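Local coordinates for collagen adhesin protein (Enterococcus faecalis, PDB 2Z1P) that probably binds collagen at the bacterial surface, with two immunoglobulin-like domains wrapping around the ligand as described by the Collagen Hug model, at residues T36-S41 / F110-K115; H269-E274 / N299-G304. One frame throughout, in Å; residues are numbered along the deposited sequence.

Interaction 1 lies inside the N-terminal immunoglobulin-like domain, and interaction 2 at the end of the collagen-binding domain that faces it; their centres are 11 Å apart. The two meet through residues 299-304, where the chain leaves the second domain and runs back along the first. Ser37 OG of interaction 1 is 2.8 Å from Phe301 N, and Gly113 CA is 3.3 Å from Val300 CG1. Further on, Ser111 N and Glu303 O, 3.1 Å apart, probably form a hydrogen bond. A C-terminal tail laid over the first domain is consistent with the latch of the Collagen Hug model, which would close the two domains around collagen.

Interaction 1 of 2, residues T36-S41 / F110-K115; sequences TSIKVS and FSFGIK
Val40 and Phe110, and beside them Ile38 and Phe112, bring aliphatic and aromatic side chains together on the inner face of an antiparallel pair in the N-terminal immunoglobulin-like beta-sandwich. Val40 CB lies over one face of the Phe110 ring, 4.0 Å from its centroid, in a CH-pi contact offset toward the rim. Val40 CG2 also reaches the edge of the neighbouring ring, at Phe112 CE1. The Phe112 ring takes an off-centre CH-pi contact from Ile38, whose CB is 3.7 Å from Phe112 CE1. In both phenylalanines CG stands between the backbone N and the carbonyl carbon (chi1 73° in Phe110, 66° in Phe112), which leans the rings across toward strand 36-41. The apolar row continues at Ile114: its CG2 meets Ile38 CD1 at 3.7 Å, the two side chains crossing nearly at right angles, while its CD1 lies 3.5 Å from Thr36 CG2, these two side chains running alongside each other.

The reverse face is more polar: Lys39 CG passes 3.6 Å from Ser111 OG before the extended lysine chain leads away. Ser37 stands opposite Gly113 there as a non-hydrogen-bonded pair, glycine adding no side chain.

Backbone bonds hold the register, the strand axes making an angle of 149°. Ile38 and Phe112 exchange a full pair, with Ile38 N to Phe112 O at 3.0 Å, and Thr36 and Ile114 exchange another. Val40 N donates to Phe110 O, while the return bond from Phe110 N is weak. Outward, Val20 and Val23 of strand 20-25 pack on Val40, Val85 and Val92 of the facing sheet meet Phe110, and Lys115 NZ forms a salt bridge with Glu169 OE2.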
loop_
_atom_site.group_PDB
_atom_site.type_symbol
_atom_site.label_atom_id
_atom_site.label_comp_id
_atom_site.label_asym_id
_atom_site.label_seq_id
_atom_site.Cartn_x
_atom_site.Cartn_y
_atom_site.Cartn_z
ATOM N N THR A 36 -6.149 -2.021 -5.411
ATOM C CA THR A 36 -6.697 -0.910 -6.171
ATOM C C THR A 36 -7.969 -0.438 -5.501
ATOM O O THR A 36 -8.560 -1.172 -4.706
ATOM C CB THR A 36 -7.013 -1.338 -7.632
ATOM O OG1 THR A 36 -7.290 -0.182 -8.430
ATOM C CG2 THR A 36 -8.227 -2.275 -7.668
ATOM N N SER A 37 -8.375 0.789 -5.820
ATOM C CA SER A 37 -9.585 1.379 -5.262
ATOM C C SER A 37 -10.713 1.243 -6.268
ATOM O O SER A 37 -10.516 1.422 -7.473
ATOM C CB SER A 37 -9.382 2.865 -4.960
ATOM O OG SER A 37 -8.245 3.089 -4.148
ATOM N N ILE A 38 -11.892 0.914 -5.757
ATOM C CA ILE A 38 -13.091 0.774 -6.570
ATOM C C ILE A 38 -14.022 1.854 -6.022
ATOM O O ILE A 38 -14.249 1.932 -4.808
ATOM C CB ILE A 38 -13.729 -0.631 -6.400
ATOM C CG1 ILE A 38 -12.717 -1.704 -6.792
ATOM C CG2 ILE A 38 -14.970 -0.764 -7.270
ATOM C CD1 ILE A 38 -13.245 -3.092 -6.694
ATOM N N LYS A 39 -14.539 2.701 -6.908
ATOM C CA LYS A 39 -15.416 3.789 -6.489
ATOM C C LYS A 39 -16.865 3.615 -6.939
ATOM O O LYS A 39 -17.148 3.586 -8.135
ATOM C CB LYS A 39 -14.870 5.097 -7.036
ATOM C CG LYS A 39 -15.641 6.305 -6.605
ATOM C CD LYS A 39 -15.181 7.464 -7.416
ATOM C CE LYS A 39 -15.801 8.710 -6.921
ATOM N NZ LYS A 39 -15.407 9.815 -7.817
ATOM N N VAL A 40 -17.778 3.510 -5.975
ATOM C CA VAL A 40 -19.198 3.347 -6.279
ATOM C C VAL A 40 -19.985 4.644 -6.047
ATOM O O VAL A 40 -20.184 5.058 -4.909
ATOM C CB VAL A 40 -19.844 2.247 -5.405
ATOM C CG1 VAL A 40 -21.274 1.981 -5.897
ATOM C CG2 VAL A 40 -19.001 0.985 -5.423
ATOM N N SER A 41 -20.434 5.281 -7.122
ATOM C CA SER A 41 -21.203 6.513 -7.006
ATOM C C SER A 41 -22.700 6.185 -7.032
ATOM O O SER A 41 -23.102 5.189 -7.628
ATOM C CB SER A 41 -20.859 7.441 -8.168
ATOM O OG SER A 41 -19.466 7.678 -8.235
ATOM N N PHE A 110 -18.553 6.342 -2.661
ATOM C CA PHE A 110 -17.757 5.715 -1.625
ATOM C C PHE A 110 -16.762 4.770 -2.265
ATOM O O PHE A 110 -17.126 3.927 -3.079
ATOM C CB PHE A 110 -18.654 5.006 -0.588
ATOM C CG PHE A 110 -19.297 3.725 -1.063
ATOM C CD1 PHE A 110 -18.565 2.541 -1.135
ATOM C CD2 PHE A 110 -20.661 3.677 -1.350
ATOM C CE1 PHE A 110 -19.183 1.325 -1.477
ATOM C CE2 PHE A 110 -21.288 2.465 -1.695
ATOM C CZ PHE A 110 -20.545 1.289 -1.755
ATOM N N SER A 111 -15.491 4.964 -1.928
ATOM C CA SER A 111 -14.413 4.138 -2.453
ATOM C C SER A 111 -14.004 3.139 -1.381
ATOM O O SER A 111 -14.068 3.447 -0.187
ATOM C CB SER A 111 -13.196 4.998 -2.800
ATOM O OG SER A 111 -13.555 6.086 -3.629
ATOM N N PHE A 112 -13.616 1.939 -1.812
ATOM C CA PHE A 112 -13.133 0.908 -0.903
ATOM C C PHE A 112 -11.967 0.218 -1.612
ATOM O O PHE A 112 -11.833 0.316 -2.837
ATOM C CB PHE A 112 -14.234 -0.093 -0.511
ATOM C CG PHE A 112 -14.742 -0.936 -1.642
ATOM C CD1 PHE A 112 -15.624 -0.413 -2.583
ATOM C CD2 PHE A 112 -14.363 -2.272 -1.751
ATOM C CE1 PHE A 112 -16.130 -1.216 -3.624
ATOM C CE2 PHE A 112 -14.861 -3.080 -2.784
ATOM C CZ PHE A 112 -15.747 -2.550 -3.722
ATOM N N GLY A 113 -11.108 -0.446 -0.840
ATOM C CA GLY A 113 -9.950 -1.095 -1.419
ATOM C C GLY A 113 -10.045 -2.593 -1.477
ATOM O O GLY A 113 -10.644 -3.214 -0.601
ATOM N N ILE A 114 -9.466 -3.163 -2.532
ATOM C CA ILE A 114 -9.438 -4.607 -2.735
ATOM C C ILE A 114 -7.997 -4.956 -3.017
ATOM O O ILE A 114 -7.161 -4.077 -3.233
ATOM C CB ILE A 114 -10.276 -5.080 -3.977
ATOM C CG1 ILE A 114 -9.747 -4.427 -5.253
ATOM C CG2 ILE A 114 -11.745 -4.780 -3.804
ATOM C CD1 ILE A 114 -8.742 -5.286 -5.985
ATOM N N LYS A 115 -7.714 -6.246 -3.006
ATOM C CA LYS A 115 -6.387 -6.739 -3.307
ATOM C C LYS A 115 -6.629 -7.922 -4.212
ATOM O O LYS A 115 -7.324 -8.863 -3.838
ATOM C CB LYS A 115 -5.634 -7.154 -2.039
ATOM C CG LYS A 115 -6.246 -8.255 -1.203
ATOM C CD LYS A 115 -5.245 -8.620 -0.116
ATOM C CE LYS A 115 -5.619 -9.880 0.654
ATOM N NZ LYS A 115 -6.751 -9.662 1.585
#

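Interaction 2 of 2, residues H269-E274 / N299-G304; sequences HQATFE and NVFVEG
Asn299 N donates a 2.9 Å hydrogen bond to Ala271 O, where strands 272-281 and 289-298, the antiparallel edge pair of the collagen-binding domain's beta-sandwich, give way to loops. The side chain of Asn299 adds a second link to the same turn. Its CG is anti to the backbone N (chi1 -174°), which sends the amide toward residues 269-274, and ND2 binds Gln270 O at 2.6 Å, with donor and acceptor lying in each other's planes. ND2 also bonds Gln268 O, so this buried amide nitrogen is gripped by two main-chain carbonyls and its rotation is fixed. The other branch, OD1, is set against Phe273, 3.0 Å from CE1; the amide and ring planes are 58° apart. Leu166 of strand 160-166 packs on that same phenylalanine.

Phe301, farther along the departing chain and itself exposed, lies against residues 269-271. Its CE1 edge meets His269 O in the ring plane at 3.4 Å, and its CZ sits 3.9 Å from Ala271 CB. Val300 packs on Met35 of strand 35-43, placing this junction between the domains. A water spans the far end, 2.8 Å from His269 ND1 in the plane of the imidazole, and donates to Val302 O.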
loop_
_atom_site.group_PDB
_atom_site.type_symbol
_atom_site.label_atom_id
_atom_site.label_comp_id
_atom_site.label_asym_id
_atom_site.label_seq_id
_atom_site.Cartn_x
_atom_site.Cartn_y
_atom_site.Cartn_z
ATOM N N HIS A 269 -5.890 9.748 3.743
ATOM C CA HIS A 269 -6.552 10.568 2.733
ATOM C C HIS A 269 -5.661 10.922 1.548
ATOM O O HIS A 269 -6.162 11.253 0.474
ATOM C CB HIS A 269 -7.088 11.856 3.370
ATOM C CG HIS A 269 -7.967 11.618 4.559
ATOM N ND1 HIS A 269 -9.075 10.798 4.516
ATOM C CD2 HIS A 269 -7.897 12.085 5.829
ATOM C CE1 HIS A 269 -9.647 10.769 5.707
ATOM N NE2 HIS A 269 -8.952 11.543 6.521
ATOM N N GLN A 270 -4.344 10.852 1.741
ATOM C CA GLN A 270 -3.372 11.175 0.694
ATOM C C GLN A 270 -3.441 10.250 -0.513
ATOM O O GLN A 270 -3.839 9.087 -0.406
ATOM C CB GLN A 270 -1.956 11.116 1.261
ATOM C CG GLN A 270 -1.723 12.030 2.433
ATOM C CD GLN A 270 -0.448 11.706 3.174
ATOM O OE1 GLN A 270 -0.050 12.432 4.075
ATOM N NE2 GLN A 270 0.198 10.604 2.805
ATOM N N ALA A 271 -3.032 10.779 -1.663
ATOM C CA ALA A 271 -3.026 10.013 -2.902
ATOM C C ALA A 271 -1.893 9.010 -2.856
ATOM O O ALA A 271 -2.052 7.857 -3.251
ATOM C CB ALA A 271 -2.829 10.940 -4.088
ATOM N N THR A 272 -0.749 9.472 -2.357
ATOM C CA THR A 272 0.455 8.655 -2.271
ATOM C C THR A 272 1.214 8.829 -0.956
ATOM O O THR A 272 1.002 9.779 -0.214
ATOM C CB THR A 272 1.435 9.009 -3.430
ATOM O OG1 THR A 272 1.859 10.376 -3.302
ATOM C CG2 THR A 272 0.759 8.833 -4.789
ATOM N N PHE A 273 2.102 7.888 -0.681
ATOM C CA PHE A 273 2.945 7.940 0.503
ATOM C C PHE A 273 4.361 7.989 -0.059
ATOM O O PHE A 273 4.658 7.320 -1.047
ATOM C CB PHE A 273 2.757 6.688 1.359
ATOM C CG PHE A 273 1.369 6.537 1.899
ATOM C CD1 PHE A 273 0.598 5.418 1.588
ATOM C CD2 PHE A 273 0.816 7.524 2.707
ATOM C CE1 PHE A 273 -0.707 5.283 2.071
ATOM C CE2 PHE A 273 -0.484 7.398 3.194
ATOM C CZ PHE A 273 -1.248 6.273 2.872
ATOM N N GLU A 274 5.240 8.774 0.554
ATOM C CA GLU A 274 6.593 8.880 0.036
ATOM C C GLU A 274 7.733 8.752 1.036
ATOM O O GLU A 274 7.551 8.858 2.248
ATOM C CB GLU A 274 6.721 10.197 -0.698
ATOM C CG GLU A 274 5.601 10.400 -1.660
ATOM C CD GLU A 274 5.588 11.778 -2.226
ATOM O OE1 GLU A 274 4.781 12.024 -3.138
ATOM O OE2 GLU A 274 6.378 12.622 -1.759
ATOM N N ASN A 299 -1.621 4.993 -2.777
ATOM C CA ASN A 299 -2.541 4.736 -1.687
ATOM C C ASN A 299 -3.864 4.257 -2.283
ATOM O O ASN A 299 -4.237 4.631 -3.399
ATOM C CB ASN A 299 -2.742 6.022 -0.861
ATOM C CG ASN A 299 -3.585 5.807 0.394
ATOM O OD1 ASN A 299 -3.520 4.753 1.049
ATOM N ND2 ASN A 299 -4.364 6.822 0.748
ATOM N N VAL A 300 -4.546 3.394 -1.541
ATOM C CA VAL A 300 -5.841 2.870 -1.949
ATOM C C VAL A 300 -6.895 3.693 -1.206
ATOM O O VAL A 300 -7.095 3.534 0.000
ATOM C CB VAL A 300 -5.987 1.377 -1.570
ATOM C CG1 VAL A 300 -7.434 0.946 -1.699
ATOM C CG2 VAL A 300 -5.114 0.522 -2.469
ATOM N N PHE A 301 -7.549 4.587 -1.936
ATOM C CA PHE A 301 -8.565 5.450 -1.374
ATOM C C PHE A 301 -9.718 4.767 -0.687
ATOM O O PHE A 301 -10.298 3.814 -1.198
ATOM C CB PHE A 301 -9.107 6.363 -2.460
ATOM C CG PHE A 301 -8.153 7.437 -2.856
ATOM C CD1 PHE A 301 -7.707 8.349 -1.907
ATOM C CD2 PHE A 301 -7.694 7.543 -4.166
ATOM C CE1 PHE A 301 -6.822 9.352 -2.243
ATOM C CE2 PHE A 301 -6.800 8.552 -4.517
ATOM C CZ PHE A 301 -6.365 9.459 -3.547
ATOM N N VAL A 302 -10.037 5.261 0.497
ATOM C CA VAL A 302 -11.165 4.738 1.259
ATOM C C VAL A 302 -11.903 6.011 1.636
ATOM O O VAL A 302 -11.664 6.575 2.696
ATOM C CB VAL A 302 -10.711 3.984 2.520
ATOM C CG1 VAL A 302 -10.297 2.566 2.158
ATOM C CG2 VAL A 302 -9.533 4.728 3.166
ATOM N N GLU A 303 -12.754 6.493 0.731
ATOM C CA GLU A 303 -13.516 7.717 0.960
ATOM C C GLU A 303 -14.992 7.334 0.996
ATOM O O GLU A 303 -15.332 6.153 0.968
ATOM C CB GLU A 303 -13.264 8.731 -0.146
ATOM N N GLY A 304 -15.861 8.336 1.051
ATOM C CA GLY A 304 -17.293 8.105 1.082
ATOM C C GLY A 304 -18.051 9.355 1.492
ATOM O O GLY A 304 -18.424 9.503 2.656
HETATM O O HOH W 1 -9.875 8.790 2.777
#